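Local coordinates for HIGH affinity ribose transport protein RBSD (Bacillus subtilis, PDB 1OGD) that probably catalyses the interconversion of the beta-pyranose and beta-furanose forms of D-ribose, as a homodecamer built from two pentamers, at residues A[43-46]-A[47-50]; A[52-55]-A[56-60]; A[94-97]-A[98-102]. All coordinates share one frame; numbering follows the deposited sequence.

Overall arrangement
The three contacts follow one another along a single chain of the RbsD/FucU family. Contact 1 is the turn between strand 38-41 and helix 51-61, and contact 2 is the body of that helix; their centres lie about 14 Å apart and P49 packs on T54 where they meet. Both reach the same neighbouring subunit, so this part of the fold serves the decamer as well as the chain. Contact 3 is the step from strand 92-96, outermost in this chain's sheet, into helix 98-104, its centre about 21 Å from that of contact 2, across the chain's centre, and about 24 Å from that of contact 1. It places H98 against bound ribose, which also bonds H20 of another subunit.

Contact 1: A[43-46]-A[47-50]; sequences SLKP and GLPA
L44 and L48 both carry CG anti to the backbone N (chi1 -171° and 177°), which lets their side chains run alongside each other, with CD2 of L44 4.1 Å from CD2 of L48. K45 instead tucks CG between its backbone N and carbonyl carbon (chi1 62°), bringing its CG to 3.7 Å from L48 CB; its aliphatic chain passes obliquely across L48, and the ammonium group turns off from the contact. The backbone beneath is a type II turn from K45 to L48, closed by L48 N to K45 O at 2.9 Å. L48 O, in turn, takes L44 N in its carbonyl plane at 2.8 Å and K45 N more weakly, so two successive residues face one in a classic beta bulge. G47 sits where a side chain would collide with P46 O, and a cis peptide precedes P49, whose CD packs 3.6 Å from S43 CA. L44 and L48 meet L42 and L48, respectively, of a neighbouring subunit, while S43 OG bonds to D41. The chemistry is thus divided: backbone bonds fix the turn's shape, and its leucines supply an apolar surface for subunit association.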
loop_
_atom_site.group_PDB
_atom_site.type_symbol
_atom_site.label_atom_id
_atom_site.label_comp_id
_atom_site.label_asym_id
_atom_site.label_seq_id
_atom_site.Cartn_x
_atom_site.Cartn_y
_atom_site.Cartn_z
ATOM N N SER A 43 -27.103 6.108 1.097
ATOM C CA SER A 43 -28.341 5.487 1.545
ATOM C C SER A 43 -28.401 5.248 3.046
ATOM O O SER A 43 -27.392 4.954 3.694
ATOM C CB SER A 43 -28.575 4.160 0.808
ATOM O OG SER A 43 -27.645 3.171 1.212
ATOM N N LEU A 44 -29.602 5.376 3.597
ATOM C CA LEU A 44 -29.819 5.158 5.019
ATOM C C LEU A 44 -30.899 4.091 5.170
ATOM O O LEU A 44 -30.798 3.192 6.006
ATOM C CB LEU A 44 -30.257 6.467 5.692
ATOM C CG LEU A 44 -30.333 6.502 7.221
ATOM C CD1 LEU A 44 -29.013 6.041 7.820
ATOM C CD2 LEU A 44 -30.657 7.917 7.681
ATOM N N LYS A 45 -31.928 4.198 4.337
ATOM C CA LYS A 45 -33.047 3.264 4.343
ATOM C C LYS A 45 -33.763 3.438 3.011
ATOM O O LYS A 45 -33.527 4.409 2.298
ATOM C CB LYS A 45 -34.001 3.593 5.495
ATOM C CG LYS A 45 -34.630 4.977 5.375
ATOM C CD LYS A 45 -35.331 5.406 6.654
ATOM C CE LYS A 45 -36.552 4.557 6.958
ATOM N NZ LYS A 45 -37.222 5.030 8.210
ATOM N N PRO A 46 -34.641 2.496 2.649
ATOM C CA PRO A 46 -35.352 2.625 1.375
ATOM C C PRO A 46 -36.041 3.985 1.247
ATOM O O PRO A 46 -36.831 4.370 2.104
ATOM C CB PRO A 46 -36.342 1.467 1.420
ATOM C CG PRO A 46 -35.584 0.426 2.193
ATOM C CD PRO A 46 -34.986 1.232 3.322
ATOM N N GLY A 47 -35.717 4.712 0.184
ATOM C CA GLY A 47 -36.310 6.017 -0.033
ATOM C C GLY A 47 -35.573 7.189 0.595
ATOM O O GLY A 47 -35.989 8.335 0.433
ATOM N N LEU A 48 -34.481 6.922 1.305
ATOM C CA LEU A 48 -33.720 7.994 1.949
ATOM C C LEU A 48 -32.207 7.787 1.812
ATOM O O LEU A 48 -31.652 6.838 2.368
ATOM C CB LEU A 48 -34.110 8.071 3.430
ATOM C CG LEU A 48 -33.420 9.068 4.368
ATOM C CD1 LEU A 48 -33.489 10.476 3.796
ATOM C CD2 LEU A 48 -34.092 9.014 5.732
ATOM N N PRO A 49 -31.521 8.676 1.071
ATOM C CA PRO A 49 -32.067 9.840 0.366
ATOM C C PRO A 49 -32.733 9.431 -0.932
ATOM O O PRO A 49 -32.450 8.363 -1.478
ATOM C CB PRO A 49 -30.839 10.710 0.090
ATOM C CG PRO A 49 -29.697 10.043 0.835
ATOM C CD PRO A 49 -30.067 8.600 0.878
ATOM N N ALA A 50 -33.601 10.300 -1.436
ATOM C CA ALA A 50 -34.305 10.040 -2.682
ATOM C C ALA A 50 -33.478 10.514 -3.870
ATOM O O ALA A 50 -32.639 11.405 -3.743
ATOM C CB ALA A 50 -35.662 10.746 -2.671
#

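Contact 2: A[52-55]-A[56-60]; sequences QDTA and AVLAE
T54 and L58, one helical turn apart, extend together from the same side of the helix, with T54 CG2 4.0 Å from L58 CD2. The threonine torsion sorts its two branches: CG2 stands anti to the backbone N, next to the carbonyl carbon, where it meets the leucine methyl, whereas OG1 (chi1 -56°) lies beside the backbone N and bonds back to A50 O. L58 has an unusual chi1 of -96°, and its CD2 also rests 3.4 Å from T54 O, the same oxygen that accepts L58 N at 3.1 Å in a nearly straight bond. On V57 the CG2 branch, beside its own backbone N, sits 3.4 Å from D53 O. The alanines offer only methyls: A59 CB lies 3.3 Å from A55 O, and A56 CB is close to Q52 O. Four consecutive i to i+4 bonds, from A56 N to Q52 O through A59 N to A55 O at 2.9 Å, hold this part of helix 51-61 regular. Its buried side faces I26 and I24 of the sheet through T54, A55 and L58, while A55 and A59 meet L87 of helix 78-87. L44 of a neighbouring subunit packs on T54 and V57. With its hydroxyl satisfied by the preceding turn, T54 can present a methyl to the apolar core, and the small alanines probably allow close packing against helix 78-87.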
loop_
_atom_site.group_PDB
_atom_site.type_symbol
_atom_site.label_atom_id
_atom_site.label_comp_id
_atom_site.label_asym_id
_atom_site.label_seq_id
_atom_site.Cartn_x
_atom_site.Cartn_y
_atom_site.Cartn_z
ATOM N N GLN A 52 -34.387 12.251 -6.403
ATOM C CA GLN A 52 -34.652 13.657 -6.669
ATOM C C GLN A 52 -33.863 14.574 -5.755
ATOM O O GLN A 52 -33.242 15.523 -6.218
ATOM C CB GLN A 52 -36.147 13.959 -6.528
ATOM C CG GLN A 52 -37.031 13.054 -7.363
ATOM C CD GLN A 52 -38.440 13.587 -7.508
ATOM O OE1 GLN A 52 -38.948 14.281 -6.626
ATOM N NE2 GLN A 52 -39.085 13.252 -8.620
ATOM N N ASP A 53 -33.884 14.296 -4.457
ATOM C CA ASP A 53 -33.157 15.133 -3.515
ATOM C C ASP A 53 -31.667 15.160 -3.800
ATOM O O ASP A 53 -31.043 16.221 -3.759
ATOM C CB ASP A 53 -33.396 14.667 -2.082
ATOM C CG ASP A 53 -34.824 14.895 -1.636
ATOM O OD1 ASP A 53 -35.428 15.895 -2.081
ATOM O OD2 ASP A 53 -35.341 14.088 -0.837
ATOM N N THR A 54 -31.096 14.000 -4.101
ATOM C CA THR A 54 -29.671 13.938 -4.383
ATOM C C THR A 54 -29.325 14.687 -5.668
ATOM O O THR A 54 -28.375 15.464 -5.706
ATOM C CB THR A 54 -29.203 12.473 -4.479
ATOM O OG1 THR A 54 -29.554 11.792 -3.267
ATOM C CG2 THR A 54 -27.691 12.402 -4.659
ATOM N N ALA A 55 -30.103 14.459 -6.719
ATOM C CA ALA A 55 -29.869 15.124 -7.992
ATOM C C ALA A 55 -29.984 16.649 -7.856
ATOM O O ALA A 55 -29.238 17.398 -8.493
ATOM C CB ALA A 55 -30.862 14.606 -9.037
ATOM N N ALA A 56 -30.911 17.107 -7.018
ATOM C CA ALA A 56 -31.109 18.540 -6.821
ATOM C C ALA A 56 -29.879 19.198 -6.197
ATOM O O ALA A 56 -29.451 20.268 -6.634
ATOM C CB ALA A 56 -32.327 18.779 -5.947
ATOM N N VAL A 57 -29.317 18.561 -5.174
ATOM C CA VAL A 57 -28.134 19.098 -4.514
ATOM C C VAL A 57 -26.952 19.147 -5.478
ATOM O O VAL A 57 -26.244 20.154 -5.555
ATOM C CB VAL A 57 -27.737 18.253 -3.285
ATOM C CG1 VAL A 57 -26.421 18.762 -2.707
ATOM C CG2 VAL A 57 -28.826 18.330 -2.228
ATOM N N LEU A 58 -26.739 18.062 -6.218
ATOM C CA LEU A 58 -25.632 18.017 -7.167
ATOM C C LEU A 58 -25.774 19.090 -8.243
ATOM O O LEU A 58 -24.790 19.704 -8.657
ATOM C CB LEU A 58 -25.534 16.632 -7.823
ATOM C CG LEU A 58 -24.550 15.623 -7.205
ATOM C CD1 LEU A 58 -23.174 16.264 -7.085
ATOM C CD2 LEU A 58 -25.017 15.179 -5.844
ATOM N N ALA A 59 -27.007 19.315 -8.686
ATOM C CA ALA A 59 -27.286 20.305 -9.715
ATOM C C ALA A 59 -26.813 21.705 -9.322
ATOM O O ALA A 59 -26.298 22.446 -10.155
ATOM C CB ALA A 59 -28.791 20.326 -10.026
ATOM N N GLU A 60 -26.974 22.062 -8.056
ATOM C CA GLU A 60 -26.568 23.389 -7.607
ATOM C C GLU A 60 -25.114 23.521 -7.165
ATOM O O GLU A 60 -24.646 24.632 -6.922
ATOM C CB GLU A 60 -27.476 23.866 -6.475
ATOM C CG GLU A 60 -27.412 23.035 -5.220
ATOM C CD GLU A 60 -28.202 23.658 -4.082
ATOM O OE1 GLU A 60 -27.862 24.797 -3.683
ATOM O OE2 GLU A 60 -29.158 23.015 -3.588
#

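Contact 3: A[94-97]-A[98-102]; sequences EYLS and HEEFK. With RIP (beta-D-ribopyranose), chain G.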
loop_
_atom_site.group_PDB
_atom_site.type_symbol
_atom_site.label_atom_id
_atom_site.label_comp_id
_atom_site.label_asym_id
_atom_site.label_seq_id
_atom_site.Cartn_x
_atom_site.Cartn_y
_atom_site.Cartn_z
ATOM N N GLU A 94 -29.610 13.197 -22.901
ATOM C CA GLU A 94 -29.496 12.093 -23.840
ATOM C C GLU A 94 -29.960 10.779 -23.208
ATOM O O GLU A 94 -29.644 10.487 -22.051
ATOM C CB GLU A 94 -28.047 11.976 -24.317
ATOM C CG GLU A 94 -27.772 10.786 -25.214
ATOM C CD GLU A 94 -26.331 10.737 -25.690
ATOM O OE1 GLU A 94 -25.421 10.886 -24.849
ATOM O OE2 GLU A 94 -26.105 10.542 -26.903
ATOM N N TYR A 95 -30.722 9.997 -23.970
ATOM C CA TYR A 95 -31.225 8.713 -23.497
ATOM C C TYR A 95 -30.597 7.560 -24.257
ATOM O O TYR A 95 -30.429 7.622 -25.475
ATOM C CB TYR A 95 -32.744 8.630 -23.646
ATOM C CG TYR A 95 -33.495 9.574 -22.747
ATOM C CD1 TYR A 95 -33.721 10.896 -23.124
ATOM C CD2 TYR A 95 -33.962 9.152 -21.508
ATOM C CE1 TYR A 95 -34.394 11.776 -22.282
ATOM C CE2 TYR A 95 -34.633 10.020 -20.658
ATOM C CZ TYR A 95 -34.846 11.331 -21.051
ATOM O OH TYR A 95 -35.508 12.192 -20.206
ATOM N N LEU A 96 -30.255 6.506 -23.527
ATOM C CA LEU A 96 -29.649 5.322 -24.113
ATOM C C LEU A 96 -30.317 4.117 -23.483
ATOM O O LEU A 96 -31.047 4.249 -22.504
ATOM C CB LEU A 96 -28.153 5.275 -23.799
ATOM C CG LEU A 96 -27.304 6.491 -24.155
ATOM C CD1 LEU A 96 -25.892 6.268 -23.646
ATOM C CD2 LEU A 96 -27.306 6.705 -25.657
ATOM N N SER A 97 -30.074 2.941 -24.043
ATOM C CA SER A 97 -30.645 1.731 -23.477
ATOM C C SER A 97 -29.918 1.541 -22.151
ATOM O O SER A 97 -28.805 2.036 -21.977
ATOM C CB SER A 97 -30.386 0.534 -24.396
ATOM O OG SER A 97 -28.997 0.287 -24.534
ATOM N N HIS A 98 -30.545 0.838 -21.217
ATOM C CA HIS A 98 -29.930 0.606 -19.918
ATOM C C HIS A 98 -28.579 -0.092 -20.053
ATOM O O HIS A 98 -27.665 0.157 -19.266
ATOM C CB HIS A 98 -30.852 -0.235 -19.037
ATOM C CG HIS A 98 -30.357 -0.393 -17.634
ATOM N ND1 HIS A 98 -30.257 0.667 -16.758
ATOM C CD2 HIS A 98 -29.921 -1.482 -16.960
ATOM C CE1 HIS A 98 -29.782 0.235 -15.602
ATOM N NE2 HIS A 98 -29.570 -1.065 -15.698
ATOM N N GLU A 99 -28.451 -0.961 -21.050
ATOM C CA GLU A 99 -27.202 -1.685 -21.267
ATOM C C GLU A 99 -26.062 -0.752 -21.650
ATOM O O GLU A 99 -24.958 -0.865 -21.116
ATOM C CB GLU A 99 -27.382 -2.757 -22.344
ATOM C CG GLU A 99 -28.294 -3.895 -21.927
ATOM C CD GLU A 99 -27.852 -4.540 -20.624
ATOM O OE1 GLU A 99 -26.694 -5.009 -20.550
ATOM O OE2 GLU A 99 -28.663 -4.579 -19.672
ATOM N N GLU A 100 -26.322 0.161 -22.579
ATOM C CA GLU A 100 -25.299 1.111 -22.999
ATOM C C GLU A 100 -24.964 2.008 -21.812
ATOM O O GLU A 100 -23.806 2.360 -21.592
ATOM C CB GLU A 100 -25.800 1.979 -24.151
ATOM C CG GLU A 100 -26.222 1.216 -25.388
ATOM C CD GLU A 100 -26.702 2.148 -26.488
ATOM O OE1 GLU A 100 -25.866 2.906 -27.029
ATOM O OE2 GLU A 100 -27.916 2.135 -26.798
ATOM N N PHE A 101 -25.996 2.373 -21.055
ATOM C CA PHE A 101 -25.840 3.222 -19.881
ATOM C C PHE A 101 -24.801 2.626 -18.932
ATOM O O PHE A 101 -23.856 3.307 -18.527
ATOM C CB PHE A 101 -27.180 3.353 -19.151
ATOM C CG PHE A 101 -27.136 4.262 -17.953
ATOM C CD1 PHE A 101 -27.227 5.642 -18.106
ATOM C CD2 PHE A 101 -27.001 3.738 -16.673
ATOM C CE1 PHE A 101 -27.184 6.484 -17.000
ATOM C CE2 PHE A 101 -26.957 4.572 -15.563
ATOM C CZ PHE A 101 -27.049 5.949 -15.726
ATOM N N LYS A 102 -24.986 1.355 -18.579
ATOM C CA LYS A 102 -24.065 0.672 -17.678
ATOM C C LYS A 102 -22.629 0.684 -18.192
ATOM O O LYS A 102 -21.688 0.791 -17.408
ATOM C CB LYS A 102 -24.535 -0.766 -17.434
ATOM C CG LYS A 102 -25.483 -0.882 -16.250
ATOM C CD LYS A 102 -26.567 -1.923 -16.462
ATOM C CE LYS A 102 -26.012 -3.322 -16.618
ATOM N NZ LYS A 102 -27.125 -4.280 -16.852
HETATM C C1 RIP G . -30.324 -2.105 -11.825
HETATM C C2 RIP G . -30.889 -0.764 -11.431
HETATM C C3 RIP G . -31.993 -0.373 -12.402
HETATM C C4 RIP G . -33.086 -1.425 -12.552
HETATM C C5 RIP G . -32.413 -2.735 -12.946
HETATM O O1 RIP G . -29.586 -2.021 -13.027
HETATM O O2 RIP G . -31.382 -0.876 -10.113
HETATM O O3 RIP G . -32.550 0.863 -12.036
HETATM O O4 RIP G . -33.775 -1.626 -11.333
HETATM O O5 RIP G . -31.352 -3.108 -12.040
#
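S97 and E100 face each other across the first turn of helix 98-104, joined by two bonds through one hydroxyl. S97 is the N-cap residue: its OG donates to E100 OE2 at 3.1 Å, on the anti lone pair of that oxygen, and receives a weak, long bond from E100 N. The serine hydroxyl lies between its own backbone N and carbonyl carbon (chi1 62°), while the glutamate, extended beyond CG, brings OE2 within reach of it. F101 N closes the turn on S97 O at 3.0 Å. Behind the cap, L96 CB meets E100 CB at 4.1 Å. Replacing S97 by an alanine removes the hydroxyl and would probably cost E100 N its side-chain acceptor and leave the E100 carboxylate freer to turn. H98 holds CG anti to the backbone N (chi1 -174°), carrying its ring to the sugar, which lies at the ring edge, near its plane; NE2 hydrogen-bonds RIP O1 at 2.8 Å. Y120 contacts this imidazole edge-to-face, while D28 and N122 of the same chain and H20 of a neighbouring subunit also bond to the sugar. The cap and the bond from H98 N to E72 probably help to set the first turn from which H98 reaches ribose.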